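Local atomic coordinates of putative dihydrodipicolinate synthase family protein (Coccidioides immitis, PDB entry 3QFE), a protein that is of unknown function but belongs to the dihydrodipicolinate synthase family of TIM-barrel proteins. Residues 13-18 against 82-87; 35-40 against 221-226. All coordinates share one frame; numbering follows the deposited sequence. Where two conformers were deposited one is given.

How the interactions relate
From the N terminus the chain lays down strand 13-17, passes through helix 31-42, strand 48-51 and helix 63-77, then reaches strand 83-86, where interaction 1, inside the barrel, closes a loop with 63 residues between its segments. Interaction 2 starts within that loop, on 35-40, and closes only at 221-226, after the remaining barrel strands. The two loops therefore cross rather than nest. Interaction 1 spans the interior between the first and third strands; interaction 2 joins helix 31-42 of the barrel wall to the turn after the last strand, 216-218. They meet directly where N223 ND2 lies 2.7 Å from P17 O, probably hydrogen-bonded, and where A18 packs on Y38.

Interaction 1 of 2, residues 13-18 against 82-87; sequences GIWCPA and PIMAGV
The six-membered ring of W15 reaches across to P82 and M84; its outer rim meets P82 CB and M84 CB, while M84 CE lies over a face. W15 CH2 comes within 3.4 Å of P82 CB, which meets the ring obliquely, and W15 CZ3 packs 4.0 Å from M84 CB. The end of the methionine then folds over the indole: M84 CE sits 4.2 Å from the centroid of the W15 six-membered ring, only 16° off its normal, a CH-pi contact. M84 SD is farther away, 5.4 Å from the same centroid and oblique to it, which makes a Met-aromatic contact approached mainly through the methyl. The bend at the last methionine torsion (chi3 -58°) after an extended start swings the methyl back over the ring. Strands 13-17 and 83-86 are the first and third of the parallel TIM barrel, and strand 48-51 runs between them; W15 and M84 thus meet in the barrel interior, where both also touch V50 of the intervening strand. A second shell sets the indole: W15 NE1 is hydrogen-bonded to Q11 O, and F199 meets the ring edge-to-face. Y109 also touches W15, and L111 of the same strand packs on M84. Farther out, backbone bonds from W15 to C217 and A219 join its strand to strand 216-218, while I83 N is hydrogen-bonded to N108 OD1, just before strand 109-112.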
loop_
_atom_site.group_PDB
_atom_site.type_symbol
_atom_site.label_atom_id
_atom_site.label_comp_id
_atom_site.label_asym_id
_atom_site.label_seq_id
_atom_site.Cartn_x
_atom_site.Cartn_y
_atom_site.Cartn_z
ATOM N N GLY A 13 -10.336 4.330 -4.345
ATOM C CA GLY A 13 -9.480 5.493 -4.483
ATOM C C GLY A 13 -8.041 5.062 -4.595
ATOM O O GLY A 13 -7.777 3.900 -4.910
ATOM N N ILE A 14 -7.125 5.992 -4.324
ATOM C CA ILE A 14 -5.698 5.768 -4.433
ATOM C C ILE A 14 -5.091 5.714 -3.051
ATOM O O ILE A 14 -5.194 6.680 -2.276
ATOM C CB ILE A 14 -5.000 6.896 -5.212
ATOM C CG1 ILE A 14 -5.509 6.957 -6.639
ATOM C CG2 ILE A 14 -3.498 6.648 -5.290
ATOM C CD1 ILE A 14 -5.165 5.691 -7.468
ATOM N N TRP A 15 -4.439 4.591 -2.760
ATOM C CA TRP A 15 -3.817 4.347 -1.477
ATOM C C TRP A 15 -2.313 4.240 -1.653
ATOM O O TRP A 15 -1.850 3.722 -2.666
ATOM C CB TRP A 15 -4.334 3.036 -0.886
ATOM C CG TRP A 15 -5.787 3.082 -0.535
ATOM C CD1 TRP A 15 -6.850 3.210 -1.399
ATOM C CD2 TRP A 15 -6.349 2.988 0.781
ATOM N NE1 TRP A 15 -8.027 3.216 -0.694
ATOM C CE2 TRP A 15 -7.752 3.070 0.641
ATOM C CE3 TRP A 15 -5.802 2.815 2.060
ATOM C CZ2 TRP A 15 -8.611 3.016 1.731
ATOM C CZ3 TRP A 15 -6.654 2.761 3.142
ATOM C CH2 TRP A 15 -8.049 2.860 2.968
ATOM N N CYS A 16 -1.556 4.726 -0.671
ATOM C CA CYS A 16 -0.100 4.610 -0.711
ATOM C C CYS A 16 0.456 3.684 0.382
ATOM O O CYS A 16 0.167 3.893 1.568
ATOM C CB CYS A 16 0.589 5.973 -0.607
ATOM S SG CYS A 16 2.406 5.797 -0.498
ATOM N N PRO A 17 1.269 2.679 -0.017
ATOM C CA PRO A 17 1.979 1.850 0.951
ATOM C C PRO A 17 3.319 2.524 1.311
ATOM O O PRO A 17 4.321 2.397 0.569
ATOM C CB PRO A 17 2.175 0.529 0.199
ATOM C CG PRO A 17 2.310 0.955 -1.251
ATOM C CD PRO A 17 1.524 2.246 -1.404
ATOM N N ALA A 18 3.310 3.231 2.444
ATOM C CA ALA A 18 4.379 4.151 2.821
ATOM C C ALA A 18 5.701 3.443 3.118
ATOM O O ALA A 18 5.719 2.364 3.708
ATOM C CB ALA A 18 3.949 4.983 4.016
ATOM N N PRO A 82 -8.215 7.150 6.533
ATOM C CA PRO A 82 -8.179 5.686 6.604
ATOM C C PRO A 82 -6.762 5.133 6.661
ATOM O O PRO A 82 -5.875 5.584 5.919
ATOM C CB PRO A 82 -8.862 5.247 5.299
ATOM C CG PRO A 82 -9.661 6.451 4.840
ATOM C CD PRO A 82 -8.862 7.636 5.301
ATOM N N ILE A 83 -6.558 4.185 7.561
ATOM C CA ILE A 83 -5.308 3.489 7.636
ATOM C C ILE A 83 -5.534 1.983 7.579
ATOM O O ILE A 83 -6.320 1.438 8.347
ATOM C CB ILE A 83 -4.522 3.857 8.909
ATOM C CG1 ILE A 83 -3.931 5.267 8.789
ATOM C CG2 ILE A 83 -3.396 2.845 9.163
ATOM C CD1 ILE A 83 -3.460 5.787 10.152
ATOM N N MET A 84 -4.834 1.340 6.650
ATOM C CA MET A 84 -4.861 -0.087 6.482
ATOM C C MET A 84 -3.497 -0.607 6.905
ATOM O O MET A 84 -2.475 -0.197 6.371
ATOM C CB MET A 84 -5.157 -0.426 5.010
ATOM C CG MET A 84 -5.341 -1.941 4.703
ATOM S SD MET A 84 -5.681 -2.182 2.944
ATOM C CE MET A 84 -7.165 -1.211 2.631
ATOM N N ALA A 85 -3.471 -1.509 7.872
ATOM C CA ALA A 85 -2.208 -1.996 8.391
ATOM C C ALA A 85 -1.932 -3.411 7.906
ATOM O O ALA A 85 -2.788 -4.294 8.031
ATOM C CB ALA A 85 -2.230 -1.965 9.918
ATOM N N GLY A 86 -0.731 -3.633 7.374
ATOM C CA GLY A 86 -0.272 -4.983 7.042
ATOM C C GLY A 86 0.017 -5.736 8.330
ATOM O O GLY A 86 0.584 -5.176 9.284
ATOM N N VAL A 87 -0.387 -7.004 8.371
ATOM C CA VAL A 87 -0.274 -7.803 9.582
ATOM C C VAL A 87 0.229 -9.208 9.311
ATOM O O VAL A 87 0.242 -10.040 10.215
ATOM C CB VAL A 87 -1.619 -7.957 10.305
ATOM C CG1 VAL A 87 -2.078 -6.642 10.940
ATOM C CG2 VAL A 87 -2.691 -8.557 9.370
#

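Interaction 2 of 2, residues 35-40 against 221-226; sequences ERYYAY and FANVFP
The hydroxyl of Y37 reaches N223, with the ring and the side-chain amide nearly coplanar, 5° apart, although the two side chains cross at about a right angle. N223 OD1 lies at the ring edge, in its plane, 2.8 Å from Y37 OH. The backbone N223 O is 3.1 Å from Y37 OH, so both oxygens of N223 lie within range of the one hydroxyl. With CG anti to the backbone N (chi1 -179°), the Y37 ring extends from helix 31-42 to this turn; F21 meets it edge-to-face. Bonds at both ends of the amide fix its rotation and satisfy a buried polar group: N223 ND2 also reaches A220 O besides P17 O, and V19 N donates to N223 OD1. The backbone N223 O has a further partner in S273 OG. One helical turn on, Y40 CE2 approaches P226 CG obliquely at 4.4 Å, a looser apolar contact. P226 opens helix 226-237, with F225 at its N-cap position. The arrangement joins helix 31-42, which follows the first strand, to the loop after the last strand, 216-218, as neighbours in the wall of a TIM barrel.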
loop_
_atom_site.group_PDB
_atom_site.type_symbol
_atom_site.label_atom_id
_atom_site.label_comp_id
_atom_site.label_asym_id
_atom_site.label_seq_id
_atom_site.Cartn_x
_atom_site.Cartn_y
_atom_site.Cartn_z
ATOM N N GLU A 35 6.598 10.750 10.862
ATOM C CA GLU A 35 5.360 11.496 11.041
ATOM C C GLU A 35 5.199 12.621 9.982
ATOM O O GLU A 35 4.113 12.767 9.409
ATOM C CB GLU A 35 5.256 12.075 12.449
ATOM C CG GLU A 35 3.828 12.439 12.825
ATOM C CD GLU A 35 3.738 13.291 14.076
ATOM O OE1 GLU A 35 4.730 13.331 14.816
ATOM O OE2 GLU A 35 2.686 13.927 14.336
ATOM N N ARG A 36 6.274 13.376 9.735
ATOM C CA ARG A 36 6.291 14.412 8.703
ATOM C C ARG A 36 5.900 13.844 7.364
ATOM O O ARG A 36 5.121 14.452 6.627
ATOM C CB ARG A 36 7.675 15.063 8.572
ATOM C CG ARG A 36 8.072 15.877 9.763
ATOM C CD ARG A 36 9.313 16.704 9.498
ATOM N NE ARG A 36 9.574 17.590 10.631
ATOM C CZ ARG A 36 10.657 18.349 10.750
ATOM N NH1 ARG A 36 10.806 19.130 11.817
ATOM N NH2 ARG A 36 11.589 18.326 9.802
ATOM N N TYR A 37 6.440 12.667 7.055
ATOM C CA TYR A 37 6.284 12.038 5.751
ATOM C C TYR A 37 4.871 11.506 5.536
ATOM O O TYR A 37 4.251 11.798 4.526
ATOM C CB TYR A 37 7.319 10.921 5.594
ATOM C CG TYR A 37 7.263 10.203 4.262
ATOM C CD1 TYR A 37 7.698 10.827 3.083
ATOM C CD2 TYR A 37 6.768 8.914 4.175
ATOM C CE1 TYR A 37 7.658 10.174 1.855
ATOM C CE2 TYR A 37 6.712 8.247 2.954
ATOM C CZ TYR A 37 7.161 8.885 1.792
ATOM O OH TYR A 37 7.105 8.218 0.575
ATOM N N TYR A 38 4.358 10.743 6.501
ATOM C CA TYR A 38 2.979 10.264 6.459
ATOM C C TYR A 38 1.985 11.424 6.328
ATOM O O TYR A 38 1.006 11.330 5.575
ATOM C CB TYR A 38 2.635 9.528 7.745
ATOM C CG TYR A 38 3.213 8.133 7.966
ATOM C CD1 TYR A 38 3.540 7.300 6.917
ATOM C CD2 TYR A 38 3.369 7.645 9.258
ATOM C CE1 TYR A 38 4.036 6.019 7.153
ATOM C CE2 TYR A 38 3.843 6.364 9.507
ATOM C CZ TYR A 38 4.177 5.562 8.451
ATOM O OH TYR A 38 4.654 4.311 8.698
ATOM N N ALA A 39 2.216 12.501 7.093
ATOM C CA ALA A 39 1.325 13.644 7.086
ATOM C C ALA A 39 1.352 14.292 5.694
ATOM O O ALA A 39 0.303 14.599 5.117
ATOM C CB ALA A 39 1.706 14.619 8.158
ATOM N N TYR A 40 2.544 14.453 5.134
ATOM C CA TYR A 40 2.664 15.001 3.791
ATOM C C TYR A 40 1.883 14.149 2.767
ATOM O O TYR A 40 1.142 14.690 1.922
ATOM C CB TYR A 40 4.123 15.087 3.377
ATOM C CG TYR A 40 4.276 15.721 2.015
ATOM C CD1 TYR A 40 4.250 17.110 1.869
ATOM C CD2 TYR A 40 4.412 14.935 0.873
ATOM C CE1 TYR A 40 4.373 17.689 0.632
ATOM C CE2 TYR A 40 4.522 15.511 -0.380
ATOM C CZ TYR A 40 4.499 16.882 -0.496
ATOM O OH TYR A 40 4.608 17.463 -1.730
ATOM N N PHE A 221 4.250 3.772 -6.166
ATOM C CA PHE A 221 4.768 4.974 -6.806
ATOM C C PHE A 221 4.114 6.252 -6.273
ATOM O O PHE A 221 4.590 7.362 -6.536
ATOM C CB PHE A 221 4.550 4.870 -8.314
ATOM C CG PHE A 221 5.389 5.819 -9.123
ATOM C CD1 PHE A 221 6.768 5.890 -8.930
ATOM C CD2 PHE A 221 4.803 6.629 -10.082
ATOM C CE1 PHE A 221 7.544 6.742 -9.673
ATOM C CE2 PHE A 221 5.573 7.487 -10.841
ATOM C CZ PHE A 221 6.946 7.546 -10.642
ATOM N N ALA A 222 3.017 6.096 -5.536
ATOM C CA ALA A 222 2.371 7.222 -4.872
ATOM C C ALA A 222 3.230 7.684 -3.704
ATOM O O ALA A 222 3.015 8.761 -3.193
ATOM C CB ALA A 222 0.978 6.835 -4.386
ATOM N N ASN A 223 4.197 6.864 -3.286
ATOM C CA ASN A 223 5.249 7.310 -2.354
ATOM C C ASN A 223 6.051 8.448 -2.956
ATOM O O ASN A 223 6.489 9.357 -2.242
ATOM C CB ASN A 223 6.252 6.197 -2.047
ATOM C CG ASN A 223 5.821 5.313 -0.899
ATOM O OD1 ASN A 223 5.824 5.734 0.261
ATOM N ND2 ASN A 223 5.502 4.057 -1.205
ATOM N N VAL A 224 6.266 8.377 -4.265
ATOM C CA VAL A 224 7.191 9.280 -4.927
ATOM C C VAL A 224 6.514 10.563 -5.407
ATOM O O VAL A 224 6.978 11.662 -5.107
ATOM C CB VAL A 224 7.892 8.580 -6.088
ATOM C CG1 VAL A 224 9.043 9.446 -6.589
ATOM C CG2 VAL A 224 8.404 7.223 -5.620
ATOM N N PHE A 225 5.402 10.407 -6.127
ATOM C CA PHE A 225 4.641 11.531 -6.665
ATOM C C PHE A 225 3.158 11.395 -6.326
ATOM O O PHE A 225 2.341 11.093 -7.182
ATOM C CB PHE A 225 4.884 11.624 -8.170
ATOM C CG PHE A 225 6.339 11.788 -8.535
ATOM C CD1 PHE A 225 7.049 12.889 -8.122
ATOM C CD2 PHE A 225 6.990 10.834 -9.288
ATOM C CE1 PHE A 225 8.394 13.027 -8.448
ATOM C CE2 PHE A 225 8.317 10.979 -9.640
ATOM C CZ PHE A 225 9.024 12.066 -9.216
ATOM N N PRO A 226 2.794 11.615 -5.060
ATOM C CA PRO A 226 1.422 11.315 -4.687
ATOM C C PRO A 226 0.365 12.196 -5.359
ATOM O O PRO A 226 -0.730 11.703 -5.664
ATOM C CB PRO A 226 1.425 11.496 -3.158
ATOM C CG PRO A 226 2.593 12.394 -2.868
ATOM C CD PRO A 226 3.621 12.007 -3.895
#